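Local coordinates for protein hydroquinone dioxygenase small subunit (Pseudomonas sp., PDB 4ZXA) that forms, together with a large subunit, a hydroquinone 1,2-dioxygenase of the cupin type, an iron(II)-dependent enzyme that probably opens the aromatic ring of hydroquinone, at residues Asp18-Gly23 with Phe37-Glu42; Thr65-Gly70 with Ser143-Ile148; Pro49-Val54 with Leu157-Trp162. All coordinates share one frame; numbering follows the deposited sequence.

Interaction 1. Residues Asp18-Gly23 with Phe37-Glu42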
loop_
_atom_site.group_PDB
_atom_site.type_symbol
_atom_site.label_atom_id
_atom_site.label_comp_id
_atom_site.label_asym_id
_atom_site.label_seq_id
_atom_site.Cartn_x
_atom_site.Cartn_y
_atom_site.Cartn_z
ATOM N N ASP A 18 37.909 9.802 3.690
ATOM C CA ASP A 18 38.330 10.253 2.356
ATOM C C ASP A 18 37.157 10.415 1.408
ATOM O O ASP A 18 37.267 11.079 0.365
ATOM C CB ASP A 18 39.323 9.264 1.731
ATOM C CG ASP A 18 40.732 9.456 2.241
ATOM O OD1 ASP A 18 40.985 10.483 2.927
ATOM O OD2 ASP A 18 41.583 8.582 1.949
ATOM N N ASN A 19 36.041 9.788 1.762
ATOM C CA ASN A 19 34.925 9.690 0.847
ATOM C C ASN A 19 33.621 9.519 1.601
ATOM O O ASN A 19 33.299 8.426 2.066
ATOM C CB ASN A 19 35.149 8.519 -0.115
ATOM C CG ASN A 19 34.058 8.400 -1.147
ATOM O OD1 ASN A 19 33.384 9.384 -1.477
ATOM N ND2 ASN A 19 33.865 7.193 -1.664
ATOM N N PHE A 20 32.880 10.612 1.740
ATOM C CA PHE A 20 31.574 10.565 2.370
ATOM C C PHE A 20 30.650 11.587 1.754
ATOM O O PHE A 20 31.096 12.591 1.204
ATOM C CB PHE A 20 31.683 10.801 3.881
ATOM C CG PHE A 20 32.150 12.174 4.252
ATOM C CD1 PHE A 20 33.488 12.419 4.510
ATOM C CD2 PHE A 20 31.251 13.219 4.364
ATOM C CE1 PHE A 20 33.922 13.683 4.870
ATOM C CE2 PHE A 20 31.676 14.480 4.721
ATOM C CZ PHE A 20 33.017 14.715 4.972
ATOM N N ARG A 21 29.355 11.327 1.856
ATOM C CA ARG A 21 28.350 12.240 1.331
ATOM C C ARG A 21 27.249 12.410 2.365
ATOM O O ARG A 21 26.411 11.524 2.539
ATOM C CB ARG A 21 27.771 11.694 0.019
ATOM C CG ARG A 21 26.622 12.519 -0.540
ATOM C CD ARG A 21 26.094 11.974 -1.864
ATOM N NE ARG A 21 26.094 13.035 -2.863
ATOM C CZ ARG A 21 27.148 13.342 -3.616
ATOM N NH1 ARG A 21 28.280 12.649 -3.495
ATOM N NH2 ARG A 21 27.072 14.335 -4.496
ATOM N N LYS A 22 27.255 13.542 3.057
ATOM C CA LYS A 22 26.253 13.775 4.087
ATOM C C LYS A 22 24.860 13.692 3.497
ATOM O O LYS A 22 24.634 14.092 2.360
ATOM C CB LYS A 22 26.444 15.125 4.771
ATOM C CG LYS A 22 25.412 15.391 5.857
ATOM C CD LYS A 22 25.946 16.342 6.918
ATOM C CE LYS A 22 26.105 17.737 6.352
ATOM N NZ LYS A 22 26.741 18.652 7.322
ATOM N N GLY A 23 23.927 13.159 4.273
ATOM C CA GLY A 23 22.549 13.099 3.837
ATOM C C GLY A 23 21.965 14.490 3.818
ATOM O O GLY A 23 22.697 15.473 3.823
ATOM N N PHE A 37 21.207 16.877 13.320
ATOM C CA PHE A 37 21.651 16.082 12.178
ATOM C C PHE A 37 23.118 16.313 11.824
ATOM O O PHE A 37 23.472 17.374 11.308
ATOM C CB PHE A 37 20.784 16.419 10.969
ATOM C CG PHE A 37 20.864 15.407 9.867
ATOM C CD1 PHE A 37 19.991 14.332 9.837
ATOM C CD2 PHE A 37 21.810 15.534 8.852
ATOM C CE1 PHE A 37 20.056 13.390 8.812
ATOM C CE2 PHE A 37 21.887 14.601 7.824
ATOM C CZ PHE A 37 21.007 13.527 7.801
ATOM N N SER A 38 23.968 15.332 12.100
ATOM C CA SER A 38 25.367 15.425 11.693
ATOM C C SER A 38 25.809 14.175 10.935
ATOM O O SER A 38 24.999 13.312 10.624
ATOM C CB SER A 38 26.269 15.651 12.904
ATOM O OG SER A 38 26.365 14.479 13.689
ATOM N N ASN A 39 27.099 14.086 10.635
ATOM C CA ASN A 39 27.652 12.918 9.955
ATOM C C ASN A 39 29.018 12.594 10.549
ATOM O O ASN A 39 29.886 13.459 10.604
ATOM C CB ASN A 39 27.767 13.193 8.462
ATOM C CG ASN A 39 28.382 12.044 7.710
ATOM O OD1 ASN A 39 29.577 11.767 7.849
ATOM N ND2 ASN A 39 27.575 11.369 6.890
ATOM N N ILE A 40 29.205 11.360 11.007
ATOM C CA ILE A 40 30.377 11.031 11.820
ATOM C C ILE A 40 31.694 11.242 11.051
ATOM O O ILE A 40 32.758 11.455 11.639
ATOM C CB ILE A 40 30.325 9.588 12.387
ATOM C CG1 ILE A 40 30.251 8.551 11.262
ATOM C CG2 ILE A 40 29.150 9.409 13.334
ATOM C CD1 ILE A 40 30.517 7.146 11.756
ATOM N N PHE A 41 31.612 11.193 9.731
ATOM C CA PHE A 41 32.796 11.343 8.924
ATOM C C PHE A 41 33.170 12.809 8.791
ATOM O O PHE A 41 34.322 13.170 9.006
ATOM C CB PHE A 41 32.646 10.602 7.592
ATOM C CG PHE A 41 32.507 9.125 7.774
ATOM C CD1 PHE A 41 33.580 8.379 8.209
ATOM C CD2 PHE A 41 31.288 8.493 7.592
ATOM C CE1 PHE A 41 33.453 7.025 8.429
ATOM C CE2 PHE A 41 31.155 7.128 7.801
ATOM C CZ PHE A 41 32.239 6.396 8.224
ATOM N N GLU A 42 32.198 13.652 8.480
ATOM C CA GLU A 42 32.425 15.085 8.543
ATOM C C GLU A 42 32.963 15.461 9.923
ATOM O O GLU A 42 33.943 16.205 10.044
ATOM C CB GLU A 42 31.142 15.870 8.226
ATOM C CG GLU A 42 31.377 17.359 8.033
ATOM C CD GLU A 42 30.196 18.053 7.392
ATOM O OE1 GLU A 42 29.049 17.856 7.858
ATOM O OE2 GLU A 42 30.415 18.789 6.403
HETATM O O HOH W 1 25.519 18.739 9.725
#
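Phe20 lays one face of its ring against the start of helix 40-45: Glu42 N stands 3.7 Å above the ring plane, and Phe41 C lies over the same face, both toward the rim. Phe20 CZ comes within 3.6 Å of Glu42 CA. CG of Phe20 sits between its own backbone N and carbonyl carbon (chi1 66°), which sets it 3.7 Å from Phe41 CB. Next to this, Lys22 carries the polar half of the contact. Its CG touches the edge of the Phe37 ring at CE2 and passes beside Asn39 CB; a bend at chi3 (69°) then places CE close to Glu42 OE1. NZ forms a salt bridge with that oxygen, modelled at 2.5 Å between Lys22 NZ and Glu42 OE1, a length too short to be taken exactly. Lys22 NZ also donates to a water, 2.7 Å away, that in turn donates to Phe37 O.

Behind these groups stands Asn39, the N-cap of the helix. Its OD1 accepts from Phe41 N at 2.8 Å and from Glu42 N at 3.3 Å, the two donors reaching it from opposite faces of the amide plane. ND2 of Asn39 bonds to Asp293 of the large subunit, and Ser38 and Asn39 pair with a strand of that subunit, extending its sheet. With both ends of its amide engaged, Asn39 has its flip state fixed. A carboxylate on the first turn of a capped helix, facing an ammonium group, is likely to stay ionised.

Interaction 2. Residues Thr65-Gly70 with Ser143-Ile148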
loop_
_atom_site.group_PDB
_atom_site.type_symbol
_atom_site.label_atom_id
_atom_site.label_comp_id
_atom_site.label_asym_id
_atom_site.label_seq_id
_atom_site.Cartn_x
_atom_site.Cartn_y
_atom_site.Cartn_z
ATOM N N THR A 65 32.028 10.469 18.652
ATOM C CA THR A 65 32.814 10.214 17.452
ATOM C C THR A 65 34.269 10.584 17.718
ATOM O O THR A 65 34.564 11.703 18.137
ATOM C CB THR A 65 32.288 11.018 16.231
ATOM O OG1 THR A 65 30.961 10.587 15.907
ATOM C CG2 THR A 65 33.178 10.787 15.013
ATOM N N LEU A 66 35.178 9.638 17.510
ATOM C CA LEU A 66 36.608 9.927 17.660
ATOM C C LEU A 66 37.358 9.839 16.335
ATOM O O LEU A 66 37.171 8.890 15.543
ATOM C CB LEU A 66 37.279 8.994 18.676
ATOM C CG LEU A 66 36.947 9.152 20.158
ATOM C CD1 LEU A 66 35.499 8.768 20.424
ATOM C CD2 LEU A 66 37.884 8.299 20.997
ATOM N N ARG A 67 38.216 10.831 16.103
ATOM C CA ARG A 67 39.161 10.765 15.004
ATOM C C ARG A 67 40.385 9.986 15.475
ATOM O O ARG A 67 41.174 10.479 16.284
ATOM C CB ARG A 67 39.558 12.169 14.541
ATOM C CG ARG A 67 40.476 12.185 13.328
ATOM C CD ARG A 67 41.119 13.553 13.084
ATOM N NE ARG A 67 42.183 13.419 12.096
ATOM C CZ ARG A 67 41.976 13.415 10.786
ATOM N NH1 ARG A 67 40.739 13.583 10.321
ATOM N NH2 ARG A 67 42.996 13.254 9.945
ATOM N N ALA A 68 40.536 8.762 14.981
ATOM C CA ALA A 68 41.682 7.939 15.344
ATOM C C ALA A 68 42.903 8.293 14.479
ATOM O O ALA A 68 42.941 8.019 13.272
ATOM C CB ALA A 68 41.331 6.459 15.213
ATOM N N GLU A 69 43.892 8.915 15.109
ATOM C CA GLU A 69 45.115 9.312 14.426
ATOM C C GLU A 69 46.271 9.300 15.415
ATOM O O GLU A 69 46.322 10.098 16.351
ATOM C CB GLU A 69 44.963 10.701 13.805
ATOM C CG GLU A 69 46.177 11.136 13.001
ATOM C CD GLU A 69 46.000 12.502 12.364
ATOM O OE1 GLU A 69 44.917 13.107 12.548
ATOM O OE2 GLU A 69 46.941 12.970 11.678
ATOM N N GLY A 70 47.202 8.383 15.214
ATOM C CA GLY A 70 48.280 8.244 16.167
ATOM C C GLY A 70 47.850 7.443 17.379
ATOM O O GLY A 70 47.127 6.455 17.264
ATOM N N SER A 143 47.697 3.942 12.712
ATOM C CA SER A 143 48.742 4.327 11.762
ATOM C C SER A 143 48.188 5.308 10.749
ATOM O O SER A 143 48.872 6.252 10.339
ATOM C CB SER A 143 49.292 3.104 11.023
ATOM O OG SER A 143 49.733 2.118 11.935
ATOM N N ARG A 144 46.945 5.066 10.337
ATOM C CA ARG A 144 46.273 5.910 9.353
ATOM C C ARG A 144 44.994 6.482 9.933
ATOM O O ARG A 144 44.378 5.875 10.804
ATOM C CB ARG A 144 45.968 5.117 8.083
ATOM C CG ARG A 144 47.204 4.462 7.469
ATOM C CD ARG A 144 46.990 4.051 6.009
ATOM N NE ARG A 144 48.156 3.341 5.484
ATOM C CZ ARG A 144 48.536 2.129 5.888
ATOM N NH1 ARG A 144 47.838 1.494 6.826
ATOM N NH2 ARG A 144 49.614 1.551 5.361
ATOM N N PRO A 145 44.590 7.660 9.451
ATOM C CA PRO A 145 43.385 8.307 9.978
ATOM C C PRO A 145 42.155 7.404 9.837
ATOM O O PRO A 145 41.881 6.869 8.757
ATOM C CB PRO A 145 43.240 9.557 9.092
ATOM C CG PRO A 145 44.612 9.798 8.525
ATOM C CD PRO A 145 45.194 8.422 8.344
ATOM N N GLY A 146 41.429 7.231 10.935
ATOM C CA GLY A 146 40.212 6.443 10.931
ATOM C C GLY A 146 39.159 7.073 11.823
ATOM O O GLY A 146 39.376 8.142 12.392
ATOM N N VAL A 147 38.023 6.393 11.955
ATOM C CA VAL A 147 36.909 6.884 12.754
ATOM C C VAL A 147 36.426 5.842 13.770
ATOM O O VAL A 147 36.149 4.694 13.402
ATOM C CB VAL A 147 35.744 7.287 11.850
ATOM C CG1 VAL A 147 34.605 7.791 12.681
ATOM C CG2 VAL A 147 36.185 8.352 10.843
ATOM N N ILE A 148 36.354 6.241 15.044
ATOM C CA ILE A 148 35.849 5.371 16.112
ATOM C C ILE A 148 34.537 5.910 16.688
ATOM O O ILE A 148 34.458 7.088 17.073
ATOM C CB ILE A 148 36.826 5.270 17.303
ATOM C CG1 ILE A 148 38.219 4.814 16.862
ATOM C CG2 ILE A 148 36.264 4.344 18.370
ATOM C CD1 ILE A 148 39.248 4.789 18.002
#
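The side chains of Arg67 and Pro145 run side by side and point the same way; Arg67 NH2 comes to 3.8 Å from Pro145 CB, which lies oblique to the guanidinium. At the edge of the guanidinium, in its plane, is the carboxylate of Glu69: NE of Arg67 donates to OE1 of Glu69 at 2.8 Å in an almost straight bond (165°), a salt bridge within the strand to which NH2 adds a weak second bond. NH1 is held by Ala44 O.

These side chains ride on two neighbouring antiparallel strands, 61-69 and 145-153, in one sheet of the cupin beta-sandwich. Leu66 with Ile148 and Ala68 with Gly146 are hydrogen-bonded pairs, each making both backbone bonds; Arg67 with Val147 between them is a non-hydrogen-bonded pair. Leu66, Ala68 and Ile148 share the face that looks to the other sheet, where Phe140 and Ala142 of strand 136-142 meet them. Val147 and Thr65 are on the far side, against helix 40-45, and touch each other through CG1 and CG2.

CG1 of Ile148 is anti to its carbonyl carbon (chi1 -55°), which sets it against Ala68 CB; the chain runs on extended, and Ile148 CD1 is also 3.9 Å from Ala68 CB, while Ile148 CB meets Leu66 CB at 4.0 Å. One backbone bond departs from the rest: Ala68 N approaches Gly146 O at 2.9 Å from 48° above the carbonyl plane.

Interaction 3. Residues Pro49-Val54 with Leu157-Trp162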
loop_
_atom_site.group_PDB
_atom_site.type_symbol
_atom_site.label_atom_id
_atom_site.label_comp_id
_atom_site.label_asym_id
_atom_site.label_seq_id
_atom_site.Cartn_x
_atom_site.Cartn_y
_atom_site.Cartn_z
ATOM N N PRO A 49 42.802 14.705 16.976
ATOM C CA PRO A 49 42.848 13.267 17.237
ATOM C C PRO A 49 42.307 12.923 18.611
ATOM O O PRO A 49 42.761 13.485 19.610
ATOM C CB PRO A 49 44.340 12.953 17.136
ATOM C CG PRO A 49 44.816 13.917 16.097
ATOM C CD PRO A 49 44.065 15.198 16.404
ATOM N N TYR A 50 41.315 12.035 18.640
ATOM C CA TYR A 50 40.773 11.474 19.880
ATOM C C TYR A 50 39.970 12.438 20.744
ATOM O O TYR A 50 39.683 12.156 21.899
ATOM C CB TYR A 50 41.875 10.787 20.684
ATOM C CG TYR A 50 42.474 9.619 19.940
ATOM C CD1 TYR A 50 41.735 8.451 19.726
ATOM C CD2 TYR A 50 43.770 9.685 19.432
ATOM C CE1 TYR A 50 42.278 7.376 19.042
ATOM C CE2 TYR A 50 44.322 8.611 18.745
ATOM C CZ TYR A 50 43.574 7.458 18.550
ATOM O OH TYR A 50 44.128 6.391 17.864
ATOM N N GLU A 51 39.613 13.579 20.173
ATOM C CA GLU A 51 38.641 14.455 20.795
ATOM C C GLU A 51 37.303 13.694 20.782
ATOM O O GLU A 51 36.793 13.334 19.718
ATOM C CB GLU A 51 38.524 15.739 19.979
ATOM C CG GLU A 51 37.910 16.905 20.705
ATOM C CD GLU A 51 37.621 18.054 19.757
ATOM O OE1 GLU A 51 38.170 18.047 18.629
ATOM O OE2 GLU A 51 36.837 18.958 20.126
ATOM N N LYS A 52 36.745 13.436 21.958
ATOM C CA LYS A 52 35.493 12.689 22.066
ATOM C C LYS A 52 34.267 13.569 21.755
ATOM O O LYS A 52 33.694 14.185 22.641
ATOM C CB LYS A 52 35.409 12.034 23.450
ATOM C CG LYS A 52 36.635 11.137 23.777
ATOM C CD LYS A 52 36.636 10.658 25.251
ATOM C CE LYS A 52 36.085 9.242 25.404
ATOM N NZ LYS A 52 37.069 8.183 24.899
ATOM N N VAL A 53 33.872 13.641 20.488
ATOM C CA VAL A 53 32.839 14.598 20.102
ATOM C C VAL A 53 31.487 13.936 20.224
ATOM O O VAL A 53 31.214 12.928 19.555
ATOM C CB VAL A 53 33.004 15.144 18.641
ATOM C CG1 VAL A 53 31.846 16.084 18.293
ATOM C CG2 VAL A 53 34.355 15.861 18.454
ATOM N N VAL A 54 30.649 14.490 21.094
ATOM C CA VAL A 54 29.298 13.993 21.250
ATOM C C VAL A 54 28.488 14.274 19.984
ATOM O O VAL A 54 28.362 15.428 19.562
ATOM C CB VAL A 54 28.600 14.646 22.448
ATOM C CG1 VAL A 54 27.183 14.088 22.613
ATOM C CG2 VAL A 54 29.443 14.462 23.723
ATOM N N LEU A 157 35.682 14.338 29.543
ATOM C CA LEU A 157 36.313 14.390 28.222
ATOM C C LEU A 157 35.345 14.628 27.051
ATOM O O LEU A 157 35.780 14.843 25.915
ATOM C CB LEU A 157 37.078 13.091 27.956
ATOM C CG LEU A 157 38.456 12.871 28.589
ATOM C CD1 LEU A 157 38.726 13.812 29.774
ATOM C CD2 LEU A 157 38.658 11.404 28.982
ATOM N N SER A 158 34.042 14.583 27.308
ATOM C CA SER A 158 33.086 14.670 26.215
ATOM C C SER A 158 32.967 16.098 25.724
ATOM O O SER A 158 32.777 17.026 26.504
ATOM C CB SER A 158 31.725 14.137 26.641
ATOM O OG SER A 158 31.835 12.816 27.142
ATOM N N VAL A 159 33.085 16.289 24.422
ATOM C CA VAL A 159 32.984 17.631 23.892
ATOM C C VAL A 159 31.660 17.804 23.164
ATOM O O VAL A 159 31.314 17.011 22.286
ATOM C CB VAL A 159 34.167 17.962 22.955
ATOM C CG1 VAL A 159 34.172 19.454 22.600
ATOM C CG2 VAL A 159 35.477 17.557 23.616
ATOM N N GLU A 160 30.918 18.837 23.543
ATOM C CA GLU A 160 29.716 19.190 22.821
ATOM C C GLU A 160 29.971 20.413 21.955
ATOM O O GLU A 160 30.512 21.423 22.420
ATOM C CB GLU A 160 28.563 19.464 23.784
ATOM C CG GLU A 160 28.034 18.227 24.493
ATOM C CD GLU A 160 26.940 18.573 25.492
ATOM O OE1 GLU A 160 27.276 18.976 26.623
ATOM O OE2 GLU A 160 25.747 18.471 25.143
ATOM N N LYS A 161 29.590 20.320 20.687
ATOM C CA LYS A 161 29.694 21.461 19.793
ATOM C C LYS A 161 28.631 21.353 18.721
ATOM O O LYS A 161 28.930 21.376 17.519
ATOM C CB LYS A 161 31.098 21.568 19.183
ATOM C CG LYS A 161 31.730 20.257 18.687
ATOM C CD LYS A 161 32.612 20.533 17.471
ATOM C CE LYS A 161 33.917 19.734 17.485
ATOM N NZ LYS A 161 34.612 19.796 16.134
ATOM N N TRP A 162 27.387 21.234 19.177
ATOM C CA TRP A 162 26.256 20.999 18.290
ATOM C C TRP A 162 26.180 22.020 17.155
ATOM O O TRP A 162 26.040 21.657 15.991
ATOM C CB TRP A 162 24.938 20.939 19.091
ATOM C CG TRP A 162 24.991 19.926 20.205
ATOM C CD1 TRP A 162 25.259 20.169 21.514
ATOM C CD2 TRP A 162 24.794 18.505 20.092
ATOM N NE1 TRP A 162 25.252 18.995 22.228
ATOM C CE2 TRP A 162 24.969 17.957 21.381
ATOM C CE3 TRP A 162 24.494 17.643 19.022
ATOM C CZ2 TRP A 162 24.845 16.589 21.639
ATOM C CZ3 TRP A 162 24.376 16.285 19.277
ATOM C CH2 TRP A 162 24.553 15.771 20.581
HETATM O O HOH W 2 38.169 14.716 24.382
HETATM O O HOH W 3 28.074 18.199 20.007
#
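Val54 and Trp162 meet through their side-chain torsions: CG1 of Val54 is anti to the backbone N, and CG of Trp162 is anti to its carbonyl carbon (chi1 -54°), while chi2 (98°) turns the six-membered ring of the indole toward the valine. Val54 CG1 comes 3.6 Å from Trp162 CZ2. The other branch of the valine, Val54 CG2, rests 3.7 Å from Ser158 CB.

One face of the indole carries polar atoms. Val54 O lies over it toward the rim, and a water sits above its centre; that water donates to Val54 O and accepts from Lys161 N. In the ring plane, at the edge, Trp162 NE1 donates to Glu160 OE2 at 3.0 Å in a nearly straight bond (172°) that meets the oxygen on its anti side, though tilted out of the carboxylate plane. The other oxygen of Glu160 is salt-bridged to Lys154. An alanine in place of Trp162 would probably open a gap beside Val54 CG1, uncover the bridging water and leave Glu160 OE2 without its indole donor.

Upstream, the backbones join directly. Val159 N donates to Lys52 O at 2.8 Å, and Val54 N to Val159 O at 2.9 Å. Val159 also turns CG1 to Glu51 OE2, 3.7 Å off, the two side chains crossing at about a right angle. On the Leu157 side, Lys52 CD packs on Leu157 CB at 3.7 Å, before its ammonium group goes on to a cation-pi contact with Phe75. A second water links Lys52 N to Leu157 O.

The pairing of Val53 with Val159 is parallel, the short strand 158-159 being added beside strand 52-58 as the outermost one on this side of the cupin sheet within the chain, just before the C-terminal helix that Trp162 begins.

Interactions 2 and 3 belong to one sheet: strands 61-69 and 52-58 are neighbours, joined where Thr65 N probably bonds to Val53 O and Arg67 O to Tyr50 N. Interaction 2 is the more buried, an antiparallel pairing with apolar side chains toward the second sheet. Interaction 3 lies at the sheet's margin, partly buried, with parallel pairing and bridging waters. Interaction 1 sits farther from the chain centre, beside the large subunit, and uses a ring, a helix cap and a salt bridge instead of strand pairing. It touches interaction 2 through Ile40 on Thr65 and Phe41 on Val147, so helix 40-45 lies against that sheet; it makes no contact with interaction 3.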